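Local structure of carboxylesterase (Uncultured bacterium, 5GMX) at residues Y136-L141 against E262-N267; E171-V176 against K181-L186. The protein hydrolyses carboxylic esters and also shows activity toward oxyimino cephalosporins, as a family VIII carboxylesterase related to the beta-lactamases. All blocks are in the same frame, centred on the assembly; numbering follows the deposited sequence.

Interaction 1. Residues Y136-L141 against E262-N267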
# COMPACT_ATOMS: atom_id res chain seq x y z
N TYR A 136 -10.06 15.28 -1.71
CA TYR A 136 -9.12 15.96 -0.82
C TYR A 136 -9.77 16.45 0.48
O TYR A 136 -9.08 16.77 1.44
CB TYR A 136 -8.44 17.12 -1.55
CG TYR A 136 -7.78 16.71 -2.85
CD1 TYR A 136 -7.41 15.39 -3.07
CD2 TYR A 136 -7.55 17.64 -3.86
CE1 TYR A 136 -6.82 15.01 -4.26
CE2 TYR A 136 -6.96 17.26 -5.05
CZ TYR A 136 -6.60 15.94 -5.24
OH TYR A 136 -6.02 15.55 -6.42
N ASP A 137 -11.10 16.48 0.52
CA ASP A 137 -11.80 16.90 1.73
C ASP A 137 -12.12 15.68 2.60
O ASP A 137 -13.15 15.03 2.41
CB ASP A 137 -13.08 17.66 1.38
CG ASP A 137 -13.73 18.34 2.60
OD1 ASP A 137 -13.55 17.86 3.75
OD2 ASP A 137 -14.42 19.36 2.40
N TRP A 138 -11.24 15.40 3.56
CA TRP A 138 -11.29 14.16 4.33
C TRP A 138 -12.61 13.91 5.07
O TRP A 138 -13.25 12.86 4.90
CB TRP A 138 -10.14 14.15 5.35
CG TRP A 138 -10.07 12.87 6.12
CD1 TRP A 138 -10.75 12.55 7.26
CD2 TRP A 138 -9.27 11.72 5.79
NE1 TRP A 138 -10.42 11.28 7.67
CE2 TRP A 138 -9.52 10.75 6.78
CE3 TRP A 138 -8.37 11.42 4.77
CZ2 TRP A 138 -8.90 9.50 6.78
CZ3 TRP A 138 -7.75 10.18 4.76
CH2 TRP A 138 -8.02 9.23 5.76
N ASP A 139 -12.99 14.87 5.90
CA ASP A 139 -14.16 14.71 6.76
C ASP A 139 -15.45 14.60 5.95
O ASP A 139 -16.37 13.87 6.32
CB ASP A 139 -14.25 15.89 7.73
CG ASP A 139 -13.06 15.95 8.67
OD1 ASP A 139 -12.48 14.88 8.98
OD2 ASP A 139 -12.69 17.07 9.10
N LYS A 140 -15.50 15.32 4.84
CA LYS A 140 -16.68 15.32 3.98
C LYS A 140 -16.83 13.97 3.25
O LYS A 140 -17.93 13.38 3.21
CB LYS A 140 -16.59 16.47 2.97
CG LYS A 140 -17.79 16.59 2.06
CD LYS A 140 -17.69 17.86 1.22
CE LYS A 140 -18.57 17.78 -0.01
NZ LYS A 140 -20.00 17.81 0.38
N LEU A 141 -15.73 13.47 2.69
CA LEU A 141 -15.75 12.17 2.04
C LEU A 141 -16.13 11.06 3.02
O LEU A 141 -16.94 10.18 2.71
CB LEU A 141 -14.40 11.86 1.40
CG LEU A 141 -14.42 10.60 0.54
CD1 LEU A 141 -15.27 10.81 -0.70
CD2 LEU A 141 -13.01 10.20 0.16
N GLU A 262 -4.28 13.73 1.47
CA GLU A 262 -4.18 12.39 2.02
C GLU A 262 -5.24 11.49 1.40
O GLU A 262 -6.43 11.60 1.71
CB GLU A 262 -4.27 12.41 3.55
CG GLU A 262 -3.07 13.09 4.17
CD GLU A 262 -2.93 12.81 5.65
OE1 GLU A 262 -2.03 13.42 6.28
OE2 GLU A 262 -3.68 11.96 6.18
N VAL A 263 -4.81 10.64 0.48
CA VAL A 263 -5.67 9.65 -0.16
C VAL A 263 -5.00 8.30 -0.00
O VAL A 263 -4.41 7.78 -0.95
CB VAL A 263 -5.91 9.96 -1.66
CG1 VAL A 263 -7.03 9.09 -2.22
CG2 VAL A 263 -6.26 11.43 -1.85
N PRO A 264 -5.09 7.72 1.20
CA PRO A 264 -4.28 6.56 1.59
C PRO A 264 -4.62 5.26 0.84
O PRO A 264 -3.96 4.25 1.07
CB PRO A 264 -4.59 6.42 3.09
CG PRO A 264 -5.16 7.76 3.51
CD PRO A 264 -5.92 8.22 2.31
N GLY A 265 -5.62 5.27 -0.03
CA GLY A 265 -5.82 4.13 -0.89
C GLY A 265 -4.92 4.17 -2.12
O GLY A 265 -4.77 3.16 -2.81
N ALA A 266 -4.32 5.32 -2.42
CA ALA A 266 -3.70 5.48 -3.73
C ALA A 266 -2.60 6.54 -3.88
O ALA A 266 -1.97 6.60 -4.93
CB ALA A 266 -4.79 5.77 -4.76
N ASN A 267 -2.35 7.39 -2.89
CA ASN A 267 -1.45 8.50 -3.18
C ASN A 267 -0.16 8.54 -2.37
O ASN A 267 0.47 9.59 -2.24
CB ASN A 267 -2.20 9.83 -3.05
CG ASN A 267 -2.17 10.40 -1.65
OD1 ASN A 267 -2.20 9.67 -0.65
ND2 ASN A 267 -2.11 11.73 -1.57
O HOH W 1 -6.54 15.39 2.19
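Trp138 meets the 262-267 loop with the edge of its six-membered ring. Trp138 CZ3 lies 3.6 Å from Glu262 O and also 3.6 Å from Pro264 CD, both near the indole plane, so the partners line up along a rim of C-H groups and neither sits over a ring face. The next ring atom, Trp138 CH2, comes within 3.9 Å of Pro264 CG. With CG anti to the backbone N (chi1 -176°), the indole extends from the first turn of its helix toward the loop. Glu262 takes part mainly through its backbone and the base of its side chain, CB being 4.3 Å from Trp138 CZ3; its carboxylate turns elsewhere, to Ser182 OG and Gly184 N. The backbones themselves are joined by one water, which donates to Tyr136 O and accepts from Glu262 N at 2.9 Å. Beside this bridge, Tyr136 brings CD1 to 4.3 Å from Val263 CG2, a looser apolar touch at the ring edge. The loop is shaped from within: Val263 O accepts from Ala266 N and Asn267 N, which come from opposite faces of the carbonyl plane, while Val263 N makes a weak bond to Asn267 OD1. Gly265 O accepts from Lys74 NZ, and Lys74 lines the pocket holding phenylmethanesulfonic acid, so the loop backs onto the probable active site. Trp138 also stacks on His167 of helix 165-175, and Leu183 of helix 183-192 touches Trp138, Glu262 and Pro264; the contact thus lies where helices 138-146, 165-175 and 183-192 converge on the loop that follows helix 256-260.

Interaction 2. Residues E171-V176 against K181-L186; sequences EVARRV and KSLGQL
Arg174, the residue that reaches across to Lys181, is steered by Glu171 OE1, an oxygen gripped by both Arg174 NH1 and Trp138 NE1. The salt bridge from Arg174 NH1 to Glu171 OE1 is 2.8 Å long; it uses the syn lone pair of the carboxylate and lies in the guanidinium plane. The other oxygen, Glu171 OE2, pairs with Arg175 NE at 2.6 Å in a nearly straight bond, arriving on the anti side and 32° out of the carboxylate plane. Across the contact, Arg174 NE gives a weak hydrogen bond of 3.3 Å to Lys181 O. With CG beside the backbone N (chi1 -68°), Arg174 CG comes to 3.5 Å from Lys181 O, and the bend at chi3 (66°) then places NE for that bond. One water bridges the same two backbones, donating to Arg174 O and accepting from Lys181 N at 2.9 Å. Next to the arginine, Ala173 makes the apolar part of the contact, its CB 3.9 Å from Leu183 CD1 and 4.1 Å from Leu186 CD1. Ser182 OG caps helix 183-192 by accepting from Gln185 N. Chemically, the two helices are joined by these aliphatic contacts, one weak hydrogen bond and one water bridge; the Glu171 pairs with Arg174 and Arg175, the latter also bridged to Glu102, stay on the first helix and probably hold Arg174 in place for its weaker reach across.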
# COMPACT_ATOMS: atom_id res chain seq x y z
N GLU A 171 -10.06 6.55 8.93
CA GLU A 171 -10.98 7.23 9.82
C GLU A 171 -11.17 6.41 11.09
O GLU A 171 -11.33 6.98 12.18
CB GLU A 171 -12.32 7.52 9.14
CG GLU A 171 -13.31 8.29 10.01
CD GLU A 171 -12.82 9.68 10.45
OE1 GLU A 171 -11.74 10.14 10.00
OE2 GLU A 171 -13.52 10.32 11.26
N VAL A 172 -11.16 5.09 10.97
CA VAL A 172 -11.17 4.30 12.20
C VAL A 172 -9.94 4.62 13.06
O VAL A 172 -10.04 4.91 14.29
CB VAL A 172 -11.22 2.79 11.90
CG1 VAL A 172 -11.04 1.98 13.18
CG2 VAL A 172 -12.54 2.45 11.23
N ALA A 173 -8.78 4.63 12.39
CA ALA A 173 -7.52 4.96 13.05
C ALA A 173 -7.55 6.32 13.75
O ALA A 173 -7.06 6.45 14.87
CB ALA A 173 -6.38 4.94 12.03
N ARG A 174 -8.13 7.32 13.08
CA ARG A 174 -8.21 8.67 13.62
C ARG A 174 -9.17 8.72 14.79
O ARG A 174 -8.93 9.44 15.75
CB ARG A 174 -8.66 9.66 12.54
CG ARG A 174 -7.66 9.90 11.43
CD ARG A 174 -8.14 10.99 10.47
NE ARG A 174 -8.20 12.31 11.11
CZ ARG A 174 -9.32 12.99 11.33
NH1 ARG A 174 -10.49 12.47 10.98
NH2 ARG A 174 -9.28 14.18 11.91
N ARG A 175 -10.27 7.97 14.70
CA ARG A 175 -11.26 8.01 15.77
C ARG A 175 -10.74 7.42 17.07
O ARG A 175 -11.03 7.96 18.14
CB ARG A 175 -12.55 7.26 15.39
CG ARG A 175 -13.35 7.89 14.26
CD ARG A 175 -13.97 9.21 14.66
NE ARG A 175 -14.66 9.82 13.52
CZ ARG A 175 -15.94 10.15 13.51
NH1 ARG A 175 -16.70 9.95 14.59
NH2 ARG A 175 -16.48 10.70 12.42
N VAL A 176 -9.95 6.34 17.00
CA VAL A 176 -9.47 5.78 18.27
C VAL A 176 -8.26 6.53 18.83
O VAL A 176 -7.79 6.23 19.93
CB VAL A 176 -9.09 4.29 18.15
CG1 VAL A 176 -10.27 3.49 17.61
CG2 VAL A 176 -7.85 4.09 17.29
N LYS A 181 -4.70 13.59 15.09
CA LYS A 181 -3.76 13.52 13.96
C LYS A 181 -4.39 12.98 12.68
O LYS A 181 -5.31 12.17 12.74
CB LYS A 181 -2.55 12.67 14.34
CG LYS A 181 -1.72 13.24 15.48
CD LYS A 181 -1.06 12.14 16.28
CE LYS A 181 -0.31 12.72 17.47
NZ LYS A 181 0.63 13.79 17.04
N SER A 182 -3.87 13.40 11.53
CA SER A 182 -4.32 12.83 10.26
C SER A 182 -3.76 11.41 10.10
O SER A 182 -2.87 11.00 10.85
CB SER A 182 -3.87 13.71 9.10
OG SER A 182 -2.47 13.62 8.91
N LEU A 183 -4.28 10.65 9.13
CA LEU A 183 -3.76 9.30 8.94
C LEU A 183 -2.29 9.33 8.53
O LEU A 183 -1.49 8.51 8.99
CB LEU A 183 -4.56 8.52 7.88
CG LEU A 183 -3.92 7.12 7.81
CD1 LEU A 183 -4.42 6.18 8.90
CD2 LEU A 183 -4.00 6.47 6.46
N GLY A 184 -1.92 10.31 7.70
CA GLY A 184 -0.54 10.51 7.31
C GLY A 184 0.42 10.74 8.47
O GLY A 184 1.55 10.23 8.47
N GLN A 185 -0.02 11.50 9.46
CA GLN A 185 0.82 11.77 10.63
C GLN A 185 0.89 10.56 11.55
O GLN A 185 1.90 10.36 12.23
CB GLN A 185 0.31 12.99 11.40
CG GLN A 185 0.24 14.26 10.59
CD GLN A 185 -0.54 15.34 11.31
OE1 GLN A 185 -0.33 15.58 12.51
NE2 GLN A 185 -1.47 15.98 10.61
N LEU A 186 -0.19 9.79 11.64
CA LEU A 186 -0.16 8.55 12.39
C LEU A 186 0.82 7.57 11.75
O LEU A 186 1.57 6.89 12.44
CB LEU A 186 -1.55 7.94 12.48
CG LEU A 186 -2.54 8.63 13.41
CD1 LEU A 186 -3.95 8.08 13.19
CD2 LEU A 186 -2.08 8.45 14.86
O HOH W 2 -6.20 11.07 15.15

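Overall arrangement
Interaction 2 closes a short connection between consecutive helices, whereas interaction 1 joins parts of the chain more than a hundred residues apart; interaction 2 is nested within the loop that interaction 1 closes. Both are partly buried, with centres about 12 Å apart. The two meet at the start of helix 183-192, where a probable hydrogen bond from Glu262 to Ser182 ties them together and Pro264 CG packs 3.4 Å from Leu183 CD2. Near the ligand pocket, interaction 1 relies on an aromatic edge, a proline and backbone groups; 171-176 against 181-186 sets a weak arginine-to-carbonyl bond beside aliphatic side chains, with the arginine held by a glutamate of its own helix. Each uses a single water to join backbone N and O.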